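PDB 4YE5: peptidoglycan synthetase penicillin-binding protein 3 from Bifidobacterium adolescentis, which probably binds penicillin and probably cross-links peptidoglycan strands during synthesis of the cell wall. Local coordinates for residues I288-A293 with G337-S342; D307-P312 with M347-D352; T316-T321 with R393-V398. All coordinates share one frame; numbering follows the deposited sequence.

Interaction 1 of 3, residues I288-A293 with G337-S342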
loop_
_atom_site.group_PDB
_atom_site.type_symbol
_atom_site.label_atom_id
_atom_site.label_comp_id
_atom_site.label_asym_id
_atom_site.label_seq_id
_atom_site.Cartn_x
_atom_site.Cartn_y
_atom_site.Cartn_z
ATOM N N ILE A 288 -10.920 21.271 5.488
ATOM C CA ILE A 288 -9.483 20.986 5.561
ATOM C C ILE A 288 -8.754 21.632 4.373
ATOM O O ILE A 288 -7.624 22.092 4.496
ATOM C CB ILE A 288 -9.204 19.446 5.607
ATOM C CG1 ILE A 288 -10.074 18.807 6.699
ATOM C CG2 ILE A 288 -7.680 19.178 5.822
ATOM C CD1 ILE A 288 -9.709 17.379 7.065
ATOM N N GLY A 289 -9.424 21.671 3.227
ATOM C CA GLY A 289 -8.904 22.347 2.046
ATOM C C GLY A 289 -8.583 23.837 2.199
ATOM O O GLY A 289 -7.828 24.392 1.383
ATOM N N LYS A 290 -9.143 24.487 3.223
ATOM C CA LYS A 290 -8.854 25.903 3.470
ATOM C C LYS A 290 -7.382 26.077 3.813
ATOM O O LYS A 290 -6.816 27.160 3.607
ATOM C CB LYS A 290 -9.669 26.451 4.652
ATOM C CG LYS A 290 -11.189 26.602 4.426
ATOM C CD LYS A 290 -11.767 27.287 5.679
ATOM C CE LYS A 290 -13.272 27.571 5.554
ATOM N NZ LYS A 290 -14.079 26.340 5.440
ATOM N N VAL A 291 -6.766 25.034 4.377
ATOM C CA VAL A 291 -5.336 25.116 4.707
ATOM C C VAL A 291 -4.517 25.426 3.462
ATOM O O VAL A 291 -3.598 26.249 3.497
ATOM C CB VAL A 291 -4.819 23.834 5.386
ATOM C CG1 VAL A 291 -3.284 23.879 5.543
ATOM C CG2 VAL A 291 -5.488 23.703 6.765
ATOM N N LEU A 292 -4.876 24.785 2.354
ATOM C CA LEU A 292 -4.136 24.965 1.099
ATOM C C LEU A 292 -4.321 26.359 0.519
ATOM O O LEU A 292 -3.345 27.003 0.099
ATOM C CB LEU A 292 -4.554 23.934 0.043
ATOM C CG LEU A 292 -4.721 22.460 0.446
ATOM C CD1 LEU A 292 -4.668 21.588 -0.795
ATOM C CD2 LEU A 292 -3.696 22.026 1.452
ATOM N N ALA A 293 -5.565 26.832 0.471
ATOM C CA ALA A 293 -5.828 28.143 -0.149
ATOM C C ALA A 293 -5.238 29.290 0.668
ATOM O O ALA A 293 -4.692 30.259 0.113
ATOM C CB ALA A 293 -7.338 28.368 -0.361
ATOM N N GLY A 337 -8.573 33.062 12.564
ATOM C CA GLY A 337 -9.905 32.721 13.059
ATOM C C GLY A 337 -10.856 32.227 11.977
ATOM O O GLY A 337 -11.717 31.385 12.232
ATOM N N ILE A 338 -10.719 32.758 10.763
ATOM C CA ILE A 338 -11.511 32.254 9.635
ATOM C C ILE A 338 -11.233 30.755 9.413
ATOM O O ILE A 338 -12.155 29.966 9.123
ATOM C CB ILE A 338 -11.261 33.090 8.345
ATOM C CG1 ILE A 338 -12.022 34.426 8.445
ATOM C CG2 ILE A 338 -11.679 32.310 7.087
ATOM C CD1 ILE A 338 -11.499 35.539 7.536
ATOM N N LEU A 339 -9.970 30.363 9.564
ATOM C CA LEU A 339 -9.587 28.954 9.476
ATOM C C LEU A 339 -10.211 28.166 10.637
ATOM O O LEU A 339 -10.872 27.142 10.441
ATOM C CB LEU A 339 -8.053 28.781 9.531
ATOM C CG LEU A 339 -7.619 27.310 9.397
ATOM C CD1 LEU A 339 -7.960 26.744 7.984
ATOM C CD2 LEU A 339 -6.144 27.035 9.782
ATOM N N GLU A 340 -9.978 28.661 11.848
ATOM C CA GLU A 340 -10.440 28.009 13.066
ATOM C C GLU A 340 -11.966 27.819 13.082
ATOM O O GLU A 340 -12.487 26.798 13.558
ATOM C CB GLU A 340 -10.019 28.842 14.276
ATOM C CG GLU A 340 -10.518 28.293 15.583
ATOM C CD GLU A 340 -11.060 29.371 16.498
ATOM O OE1 GLU A 340 -11.124 30.553 16.074
ATOM O OE2 GLU A 340 -11.428 29.029 17.642
ATOM N N GLN A 341 -12.677 28.801 12.547
ATOM C CA GLN A 341 -14.140 28.764 12.546
ATOM C C GLN A 341 -14.711 28.143 11.275
ATOM O O GLN A 341 -15.919 28.116 11.097
ATOM C CB GLN A 341 -14.693 30.176 12.727
ATOM C CG GLN A 341 -14.222 30.838 14.034
ATOM C CD GLN A 341 -15.102 30.462 15.218
ATOM O OE1 GLN A 341 -16.081 29.731 15.067
ATOM N NE2 GLN A 341 -14.761 30.966 16.395
ATOM N N SER A 342 -13.844 27.639 10.398
ATOM C CA SER A 342 -14.299 27.025 9.153
ATOM C C SER A 342 -15.215 27.961 8.344
ATOM O O SER A 342 -16.204 27.530 7.777
ATOM C CB SER A 342 -15.035 25.703 9.431
ATOM O OG SER A 342 -14.228 24.816 10.199
#
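K290 meets L339 and S342 where the start of helix 290-299 faces the end of helix 335-340, in the penicillin-binding transpeptidase fold. With S287 it fits an SxxK pattern at the helix start, with K486 of a K(T/S)G-type motif nearby, consistent with the active site of penicillin-binding transpeptidases. The lysine chain leaves its helix with CG anti to the carbonyl carbon (chi1 -70°), stays stretched through CD and CE, and bends only at the last torsion (chi4 64°), which sets NZ. Near its base, K290 CB lies 3.8 Å from L339 CD1; near its tip, K290 CE comes within 3.4 Å of S342 C. L339 has CG anti to its backbone N (chi1 -178°), and of its two methyls CD1 does the touching across the contact. V291 CG2 approaches that methyl, L339 CD1, at 4.1 Å, the two side chains crossing at a slant, and M461 and A464 of helix 455-470 add to this apolar patch. S342 follows the helix with positive phi in a Schellman motif. K290 NZ has its stronger partners outside the two segments, in hydrogen bonds to S287 OG and N344 OD1. Across the contact it adds a weak hydrogen bond, K290 NZ to S342 O at 3.4 Å.

Interaction 2 of 3, residues D307-P312 with M347-D352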
loop_
_atom_site.group_PDB
_atom_site.type_symbol
_atom_site.label_atom_id
_atom_site.label_comp_id
_atom_site.label_asym_id
_atom_site.label_seq_id
_atom_site.Cartn_x
_atom_site.Cartn_y
_atom_site.Cartn_z
ATOM N N ASP A 307 -4.446 39.470 10.021
ATOM C CA ASP A 307 -5.307 40.508 9.430
ATOM C C ASP A 307 -6.725 40.393 9.968
ATOM O O ASP A 307 -7.233 39.294 10.143
ATOM C CB ASP A 307 -5.341 40.406 7.903
ATOM C CG ASP A 307 -4.142 41.080 7.239
ATOM O OD1 ASP A 307 -3.426 41.837 7.925
ATOM O OD2 ASP A 307 -3.927 40.861 6.029
ATOM N N LYS A 308 -7.366 41.530 10.209
ATOM C CA LYS A 308 -8.672 41.555 10.855
ATOM C C LYS A 308 -9.795 41.671 9.837
ATOM O O LYS A 308 -9.750 42.512 8.938
ATOM C CB LYS A 308 -8.758 42.734 11.824
ATOM C CG LYS A 308 -7.718 42.728 12.936
ATOM C CD LYS A 308 -7.856 43.989 13.796
ATOM C CE LYS A 308 -6.897 43.975 14.973
ATOM N NZ LYS A 308 -5.469 43.890 14.541
ATOM N N PHE A 309 -10.812 40.833 9.995
ATOM C CA PHE A 309 -11.972 40.873 9.116
ATOM C C PHE A 309 -13.269 41.000 9.913
ATOM O O PHE A 309 -13.360 40.565 11.068
ATOM C CB PHE A 309 -12.042 39.605 8.245
ATOM C CG PHE A 309 -10.856 39.416 7.322
ATOM C CD1 PHE A 309 -9.700 38.787 7.772
ATOM C CD2 PHE A 309 -10.911 39.841 5.996
ATOM C CE1 PHE A 309 -8.609 38.599 6.919
ATOM C CE2 PHE A 309 -9.829 39.649 5.132
ATOM C CZ PHE A 309 -8.676 39.025 5.596
ATOM N N THR A 310 -14.268 41.601 9.276
ATOM C CA THR A 310 -15.644 41.515 9.740
ATOM C C THR A 310 -16.364 40.532 8.836
ATOM O O THR A 310 -16.512 40.765 7.638
ATOM C CB THR A 310 -16.350 42.880 9.669
ATOM O OG1 THR A 310 -15.634 43.817 10.482
ATOM C CG2 THR A 310 -17.788 42.767 10.174
ATOM N N VAL A 311 -16.802 39.423 9.408
ATOM C CA VAL A 311 -17.306 38.319 8.607
ATOM C C VAL A 311 -18.782 38.111 8.902
ATOM O O VAL A 311 -19.133 37.590 9.955
ATOM C CB VAL A 311 -16.509 37.010 8.900
ATOM C CG1 VAL A 311 -16.860 35.926 7.898
ATOM C CG2 VAL A 311 -15.018 37.284 8.865
ATOM N N PRO A 312 -19.649 38.536 7.973
ATOM C CA PRO A 312 -21.102 38.388 8.123
ATOM C C PRO A 312 -21.464 36.942 7.853
ATOM O O PRO A 312 -20.581 36.189 7.435
ATOM C CB PRO A 312 -21.657 39.307 7.029
ATOM C CG PRO A 312 -20.619 39.279 5.966
ATOM C CD PRO A 312 -19.280 39.112 6.669
HETATM N N MSE A 347 -13.354 33.067 3.857
HETATM C CA MSE A 347 -12.410 32.685 2.809
HETATM C C MSE A 347 -12.707 33.434 1.513
HETATM O O MSE A 347 -11.802 33.881 0.815
HETATM C CB MSE A 347 -12.446 31.175 2.548
HETATM C CG MSE A 347 -11.861 30.308 3.661
HETATM SE SE MSE A 347 -9.986 30.702 4.010
HETATM C CE MSE A 347 -9.123 29.859 2.478
ATOM N N VAL A 348 -13.984 33.551 1.184
ATOM C CA VAL A 348 -14.385 34.317 0.000
ATOM C C VAL A 348 -13.969 35.777 0.108
ATOM O O VAL A 348 -13.428 36.349 -0.840
ATOM C CB VAL A 348 -15.897 34.213 -0.237
ATOM C CG1 VAL A 348 -16.375 35.274 -1.251
ATOM C CG2 VAL A 348 -16.242 32.785 -0.671
ATOM N N ILE A 349 -14.216 36.378 1.264
ATOM C CA ILE A 349 -13.800 37.756 1.483
ATOM C C ILE A 349 -12.276 37.895 1.434
ATOM O O ILE A 349 -11.752 38.740 0.712
ATOM C CB ILE A 349 -14.333 38.308 2.819
ATOM C CG1 ILE A 349 -15.863 38.353 2.781
ATOM C CG2 ILE A 349 -13.755 39.713 3.077
ATOM C CD1 ILE A 349 -16.517 38.784 4.072
ATOM N N ALA A 350 -11.570 37.053 2.186
ATOM C CA ALA A 350 -10.109 37.118 2.236
ATOM C C ALA A 350 -9.466 36.883 0.870
ATOM O O ALA A 350 -8.448 37.479 0.552
ATOM C CB ALA A 350 -9.559 36.102 3.250
ATOM N N GLY A 351 -10.061 36.008 0.069
ATOM C CA GLY A 351 -9.443 35.593 -1.178
ATOM C C GLY A 351 -9.742 36.510 -2.345
ATOM O O GLY A 351 -9.403 36.192 -3.486
ATOM N N ASP A 352 -10.365 37.649 -2.049
ATOM C CA ASP A 352 -10.864 38.584 -3.066
ATOM C C ASP A 352 -9.871 38.848 -4.196
ATOM O O ASP A 352 -10.241 38.814 -5.375
ATOM C CB ASP A 352 -11.275 39.913 -2.412
ATOM C CG ASP A 352 -11.798 40.934 -3.418
ATOM O OD1 ASP A 352 -12.544 40.549 -4.349
ATOM O OD2 ASP A 352 -11.470 42.133 -3.270
#
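F309 and A350 form the buried end of this contact, a strand-on-helix packing within the transpeptidase domain, where strand 308-311 passes over the last turn of helix 344-350. The F309 side chain points from the strand toward the helix, and the leading part of its ring does the work: CZ sits 3.9 Å from A350 CB, while F309 CE2 lies equally close, 3.9 Å, to A350 CA. The alanine methyl approaches the ring obliquely, and the ring reaches the backbone carbon as well as the methyl. On the neighbouring ring position, F309 CD2 is 4.1 Å from I349 CG2; the two side chains slide past each other in opposite directions. I349 divides its branches between the two halves of the contact. CG2 stands anti to the backbone N and takes the phenylalanine, whereas the longer arm through CG1 (chi2 176°) carries CD1 out to the more solvent-accessible side. There I349 and P312, both partly exposed, make a single tip-to-tip touch, CD1 to CD at 3.8 Å. T310 turns its side chain away from the helix and is exposed. No hydrogen bond joins the two segments; they meet through apolar contacts. L335 and I338 of helix 335-340 also pack on F309, H303 meets its ring edge-to-face, and strand 308-311 pairs antiparallel with strand 331-334.

Interaction 3 of 3, residues T316-T321 with R393-V398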
loop_
_atom_site.group_PDB
_atom_site.type_symbol
_atom_site.label_atom_id
_atom_site.label_comp_id
_atom_site.label_asym_id
_atom_site.label_seq_id
_atom_site.Cartn_x
_atom_site.Cartn_y
_atom_site.Cartn_z
ATOM N N THR A 316 -22.512 37.949 -0.886
ATOM C CA THR A 316 -22.895 37.769 -2.272
ATOM C C THR A 316 -21.855 38.387 -3.201
ATOM O O THR A 316 -21.516 39.558 -3.081
ATOM C CB THR A 316 -24.286 38.358 -2.544
ATOM O OG1 THR A 316 -25.239 37.714 -1.689
ATOM C CG2 THR A 316 -24.682 38.128 -3.991
ATOM N N VAL A 317 -21.336 37.582 -4.115
ATOM C CA VAL A 317 -20.317 38.051 -5.038
ATOM C C VAL A 317 -20.703 37.640 -6.445
ATOM O O VAL A 317 -20.990 36.468 -6.694
ATOM C CB VAL A 317 -18.936 37.458 -4.691
ATOM C CG1 VAL A 317 -17.994 37.561 -5.880
ATOM C CG2 VAL A 317 -18.352 38.156 -3.476
ATOM N N GLU A 318 -20.725 38.608 -7.355
ATOM C CA GLU A 318 -21.090 38.354 -8.749
ATOM C C GLU A 318 -22.354 37.505 -8.886
ATOM O O GLU A 318 -22.368 36.514 -9.619
ATOM C CB GLU A 318 -19.943 37.662 -9.476
ATOM C CG GLU A 318 -18.651 38.448 -9.477
ATOM C CD GLU A 318 -17.560 37.734 -10.243
ATOM O OE1 GLU A 318 -17.848 37.225 -11.350
ATOM O OE2 GLU A 318 -16.421 37.667 -9.733
ATOM N N GLY A 319 -23.399 37.880 -8.154
ATOM C CA GLY A 319 -24.661 37.164 -8.195
ATOM C C GLY A 319 -24.663 35.830 -7.469
ATOM O O GLY A 319 -25.667 35.120 -7.471
ATOM N N GLN A 320 -23.547 35.475 -6.844
ATOM C CA GLN A 320 -23.473 34.206 -6.125
ATOM C C GLN A 320 -23.459 34.434 -4.619
ATOM O O GLN A 320 -22.725 35.287 -4.125
ATOM C CB GLN A 320 -22.234 33.409 -6.546
ATOM C CG GLN A 320 -22.248 32.968 -7.997
ATOM C CD GLN A 320 -23.443 32.090 -8.325
ATOM O OE1 GLN A 320 -23.805 31.195 -7.554
ATOM N NE2 GLN A 320 -24.065 32.346 -9.472
ATOM N N THR A 321 -24.269 33.668 -3.892
ATOM C CA THR A 321 -24.354 33.821 -2.445
ATOM C C THR A 321 -23.697 32.661 -1.717
ATOM O O THR A 321 -23.949 31.492 -2.027
ATOM C CB THR A 321 -25.810 34.008 -1.980
ATOM O OG1 THR A 321 -26.275 35.292 -2.413
ATOM C CG2 THR A 321 -25.911 33.933 -0.460
ATOM N N ARG A 393 -18.951 30.506 -9.588
ATOM C CA ARG A 393 -19.135 29.907 -8.268
ATOM C C ARG A 393 -17.978 28.984 -7.852
ATOM O O ARG A 393 -17.421 29.114 -6.756
ATOM C CB ARG A 393 -20.471 29.165 -8.182
ATOM C CG ARG A 393 -20.737 28.606 -6.793
ATOM C CD ARG A 393 -22.199 28.265 -6.536
ATOM N NE ARG A 393 -22.416 28.104 -5.101
ATOM C CZ ARG A 393 -22.879 29.062 -4.301
ATOM N NH1 ARG A 393 -23.204 30.247 -4.798
ATOM N NH2 ARG A 393 -23.029 28.831 -3.002
ATOM N N THR A 394 -17.613 28.051 -8.724
ATOM C CA THR A 394 -16.591 27.066 -8.379
ATOM C C THR A 394 -15.224 27.712 -8.159
ATOM O O THR A 394 -14.397 27.159 -7.454
ATOM C CB THR A 394 -16.474 25.948 -9.437
ATOM O OG1 THR A 394 -16.043 26.508 -10.686
ATOM C CG2 THR A 394 -17.827 25.243 -9.628
ATOM N N ARG A 395 -14.989 28.885 -8.753
ATOM C CA ARG A 395 -13.732 29.599 -8.508
ATOM C C ARG A 395 -13.633 29.981 -7.031
ATOM O O ARG A 395 -12.538 30.177 -6.507
ATOM C CB ARG A 395 -13.609 30.852 -9.395
ATOM C CG ARG A 395 -14.517 32.000 -8.970
ATOM C CD ARG A 395 -14.286 33.261 -9.795
ATOM N NE ARG A 395 -12.918 33.772 -9.689
ATOM C CZ ARG A 395 -12.524 34.696 -8.818
ATOM N NH1 ARG A 395 -11.257 35.103 -8.805
ATOM N NH2 ARG A 395 -13.391 35.218 -7.959
ATOM N N ASN A 396 -14.781 30.069 -6.360
ATOM C CA ASN A 396 -14.820 30.392 -4.929
ATOM C C ASN A 396 -14.899 29.185 -3.996
ATOM O O ASN A 396 -14.218 29.132 -2.960
ATOM C CB ASN A 396 -15.964 31.370 -4.646
ATOM C CG ASN A 396 -15.597 32.790 -5.000
ATOM O OD1 ASN A 396 -14.532 33.274 -4.607
ATOM N ND2 ASN A 396 -16.458 33.464 -5.768
ATOM N N THR A 397 -15.717 28.202 -4.360
ATOM C CA THR A 397 -15.822 26.976 -3.558
ATOM C C THR A 397 -14.480 26.242 -3.473
ATOM O O THR A 397 -14.211 25.524 -2.508
ATOM C CB THR A 397 -16.895 26.005 -4.111
ATOM O OG1 THR A 397 -16.529 25.589 -5.428
ATOM C CG2 THR A 397 -18.280 26.679 -4.167
ATOM N N VAL A 398 -13.622 26.436 -4.469
ATOM C CA VAL A 398 -12.303 25.797 -4.446
ATOM C C VAL A 398 -11.481 26.298 -3.243
ATOM O O VAL A 398 -10.574 25.609 -2.768
ATOM C CB VAL A 398 -11.537 26.028 -5.778
ATOM C CG1 VAL A 398 -10.801 27.353 -5.765
ATOM C CG2 VAL A 398 -10.562 24.893 -6.040
#
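R393 reaches Q320 and T321 through a side chain whose CG is anti to the backbone N (chi1 -176°) and which runs extended from CG to NE; Q320 answers with a chain bent at chi2 (-59°). The site is the tip of a beta hairpin in the transpeptidase domain, strands 314-317 and 320-323 joined by a type I' turn from V317 to Q320, facing the short helix 394-397. The guanidinium of R393 grips T321 end-on, both terminal nitrogens bonding one backbone oxygen: R393 NH2 to T321 O is 3.0 Å and R393 NH1 to T321 O is 3.1 Å. That oxygen lies nearly in the guanidinium plane. Seen from the carbonyl, both nitrogens come from the same face, NH2 moderately tilted and NH1 well above the plane. NH1 also donates to Q320 OE1, so two acceptors share it and help fix the rotation of the guanidinium. Farther along, E318 OE2 lies 4.3 Å from R395 NH2, well out of the guanidinium plane, probably a mild attraction of charges with no N-H pointing at the oxygen; E318 makes its salt bridge with R392, and R395 NE is held by N356. V317 CG1 approaches N396, whose amide bonds R359 and Y322. The Q320 amide and R393 guanidinium planes stand 74° apart, and R393 NH1 meets Q320 OE1 on a lone pair, in the carbonyl plane, at 3.0 Å.

From the N terminus the chain supplies the first halves in order, 288-293, 307-312 and 316-321, and then the second halves in the same order, 337-342, 347-352 and 393-398. Every pair of contacts therefore crosses and none nests. Interaction 1 closes a loop of 43 residues, interaction 2 one of 34, and interaction 3 the longest, 71. M347 links the first two contacts, with its CG 3.6 Å from K290 CE, while V348 bridges to the third, its CG1 4.1 Å from V317 CG2. Helix 344-350 thus sits between the putative active-site helix 290-299 and the hairpin at 314-323. Interactions 1 and 3 do not touch.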